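Local coordinates for protein LIN-41 (Caenorhabditis elegans, PDB 4UMG), which controls the onset of developmental plasticity in the worm, as a TRIM-NHL protein that carries a filamin domain, at residues Val30-Ala35 against Ile113-Thr118. Residues are numbered along the deposited sequence; the frame is centred on the assembly and turned at random.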
loop_
_atom_site.group_PDB
_atom_site.type_symbol
_atom_site.label_atom_id
_atom_site.label_comp_id
_atom_site.label_asym_id
_atom_site.label_seq_id
_atom_site.Cartn_x
_atom_site.Cartn_y
_atom_site.Cartn_z
ATOM N N VAL A 30 -3.292 -5.037 1.477
ATOM C CA VAL A 30 -3.998 -4.114 2.379
ATOM C C VAL A 30 -5.379 -4.683 2.737
ATOM O O VAL A 30 -6.116 -5.139 1.864
ATOM C CB VAL A 30 -4.080 -2.689 1.770
ATOM C CG1 VAL A 30 -4.835 -1.723 2.683
ATOM C CG2 VAL A 30 -2.687 -2.145 1.459
ATOM N N GLN A 31 -5.691 -4.721 4.033
ATOM C CA GLN A 31 -6.956 -5.254 4.494
ATOM C C GLN A 31 -7.867 -4.071 4.748
ATOM O O GLN A 31 -7.549 -3.244 5.599
ATOM C CB GLN A 31 -6.707 -6.028 5.798
ATOM C CG GLN A 31 -7.902 -6.778 6.337
ATOM C CD GLN A 31 -8.346 -7.895 5.445
ATOM O OE1 GLN A 31 -9.204 -7.709 4.571
ATOM N NE2 GLN A 31 -7.860 -9.100 5.719
ATOM N N LEU A 32 -8.957 -3.959 3.978
ATOM C CA LEU A 32 -9.921 -2.876 4.149
ATOM C C LEU A 32 -11.025 -3.347 5.081
ATOM O O LEU A 32 -11.567 -4.453 4.929
ATOM C CB LEU A 32 -10.528 -2.446 2.813
ATOM C CG LEU A 32 -9.549 -1.943 1.719
ATOM C CD1 LEU A 32 -10.274 -1.699 0.432
ATOM C CD2 LEU A 32 -8.837 -0.639 2.132
ATOM N N ARG A 33 -11.323 -2.532 6.064
ATOM C CA ARG A 33 -12.377 -2.807 7.038
ATOM C C ARG A 33 -13.264 -1.595 7.140
ATOM O O ARG A 33 -12.751 -0.470 6.978
ATOM C CB ARG A 33 -11.788 -3.093 8.446
ATOM C CG ARG A 33 -10.961 -4.413 8.486
ATOM C CD ARG A 33 -10.467 -4.711 9.898
ATOM N NE ARG A 33 -9.562 -5.866 9.943
ATOM C CZ ARG A 33 -9.936 -7.099 10.277
ATOM N NH1 ARG A 33 -11.199 -7.356 10.586
ATOM N NH2 ARG A 33 -9.055 -8.091 10.277
ATOM N N ASP A 34 -14.559 -1.796 7.423
ATOM C CA ASP A 34 -15.485 -0.669 7.612
ATOM C C ASP A 34 -15.352 -0.101 9.039
ATOM O O ASP A 34 -14.490 -0.555 9.789
ATOM C CB ASP A 34 -16.926 -1.096 7.355
ATOM C CG ASP A 34 -17.431 -2.252 8.215
ATOM O OD1 ASP A 34 -16.935 -2.418 9.356
ATOM O OD2 ASP A 34 -18.314 -2.997 7.746
ATOM N N ALA A 35 -16.199 0.899 9.396
ATOM C CA ALA A 35 -16.196 1.560 10.715
ATOM C C ALA A 35 -16.403 0.571 11.876
ATOM O O ALA A 35 -15.989 0.842 12.999
ATOM C CB ALA A 35 -17.264 2.647 10.759
ATOM N N ILE A 113 -1.210 5.196 1.734
ATOM C CA ILE A 113 -2.455 4.615 1.243
ATOM C C ILE A 113 -3.561 5.377 1.961
ATOM O O ILE A 113 -3.529 5.474 3.183
ATOM C CB ILE A 113 -2.540 3.103 1.528
ATOM C CG1 ILE A 113 -1.302 2.351 0.966
ATOM C CG2 ILE A 113 -3.860 2.513 0.967
ATOM C CD1 ILE A 113 -0.967 1.047 1.790
ATOM N N LEU A 114 -4.471 5.991 1.177
ATOM C CA LEU A 114 -5.550 6.836 1.651
ATOM C C LEU A 114 -6.888 6.201 1.393
ATOM O O LEU A 114 -7.166 5.770 0.277
ATOM C CB LEU A 114 -5.537 8.207 0.944
ATOM C CG LEU A 114 -4.237 9.011 0.822
ATOM C CD1 LEU A 114 -4.534 10.371 0.190
ATOM C CD2 LEU A 114 -3.569 9.243 2.144
ATOM N N VAL A 115 -7.722 6.141 2.431
ATOM C CA VAL A 115 -9.077 5.627 2.300
ATOM C C VAL A 115 -9.962 6.843 2.560
ATOM O O VAL A 115 -9.846 7.468 3.620
ATOM C CB VAL A 115 -9.375 4.444 3.277
ATOM C CG1 VAL A 115 -10.871 4.289 3.517
ATOM C CG2 VAL A 115 -8.790 3.146 2.732
ATOM N N LYS A 116 -10.743 7.246 1.537
ATOM C CA LYS A 116 -11.642 8.423 1.581
ATOM C C LYS A 116 -10.849 9.695 1.922
ATOM O O LYS A 116 -11.321 10.570 2.662
ATOM C CB LYS A 116 -12.820 8.219 2.531
ATOM C CG LYS A 116 -13.744 7.077 2.132
ATOM C CD LYS A 116 -14.778 6.873 3.232
ATOM C CE LYS A 116 -15.698 5.724 2.917
ATOM N NZ LYS A 116 -16.519 5.352 4.099
ATOM N N GLY A 117 -9.624 9.745 1.418
ATOM C CA GLY A 117 -8.751 10.902 1.618
ATOM C C GLY A 117 -7.995 10.928 2.917
ATOM O O GLY A 117 -7.345 11.919 3.221
ATOM N N THR A 118 -8.051 9.852 3.693
ATOM C CA THR A 118 -7.348 9.801 4.973
ATOM C C THR A 118 -6.323 8.676 4.992
ATOM O O THR A 118 -6.696 7.553 4.682
ATOM C CB THR A 118 -8.368 9.591 6.135
ATOM O OG1 THR A 118 -9.236 10.718 6.198
ATOM C CG2 THR A 118 -7.669 9.373 7.492
#
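Val30 and Leu32 meet Ile113 and Val115 in a buried, wholly apolar contact across the interior of the immunoglobulin-like beta sandwich of the filamin domain. Strand 26-31 and the chain just beyond it lie over the end of strand 107-115, and the two run in roughly the same direction. Their CA atoms stay well apart, 8.9 Å between Val30 CA and Ile113 CA, and no hydrogen bond joins the segments; methyl groups bridge the distance instead, as expected for layers packed face to face.

The first pair is Val30 and Ile113, whose CB atoms are both directed at the opposite segment and whose side chains lie alongside each other, running in opposite directions. Val30 CG2 meets Ile113 CD1 at 3.6 Å. The isoleucine reaches it through its longer branch: CG1 stands beside the backbone N (chi1 -54°) and the chain is extended beyond it, which carries CD1 to the valine. Leu99 on strand 96-101 and Ile120 on strand 118-130 touch both residues and continue the hydrophobic interior around them.

Further along, Val73 packs against both Leu32 and Val115, while Pro5 adds to the cover on Val115. The contact ends where the hairpin turns: Val115 to Thr118 form a type I' turn, a two-residue loop closed by Val115 N to Thr118 O at 2.8 Å and Thr118 N to Val115 O at 3.0 Å. Lys116, at the turn, extends its NZ to the carbonyl oxygens of Ser3 and Pro5, tying the hairpin to the N-terminal chain. At the first residue of the turn, Leu32 and Val115 approach at a slant, and a single methyl from each makes the touch, Leu32 CD2 resting 3.8 Å from Val115 CG2.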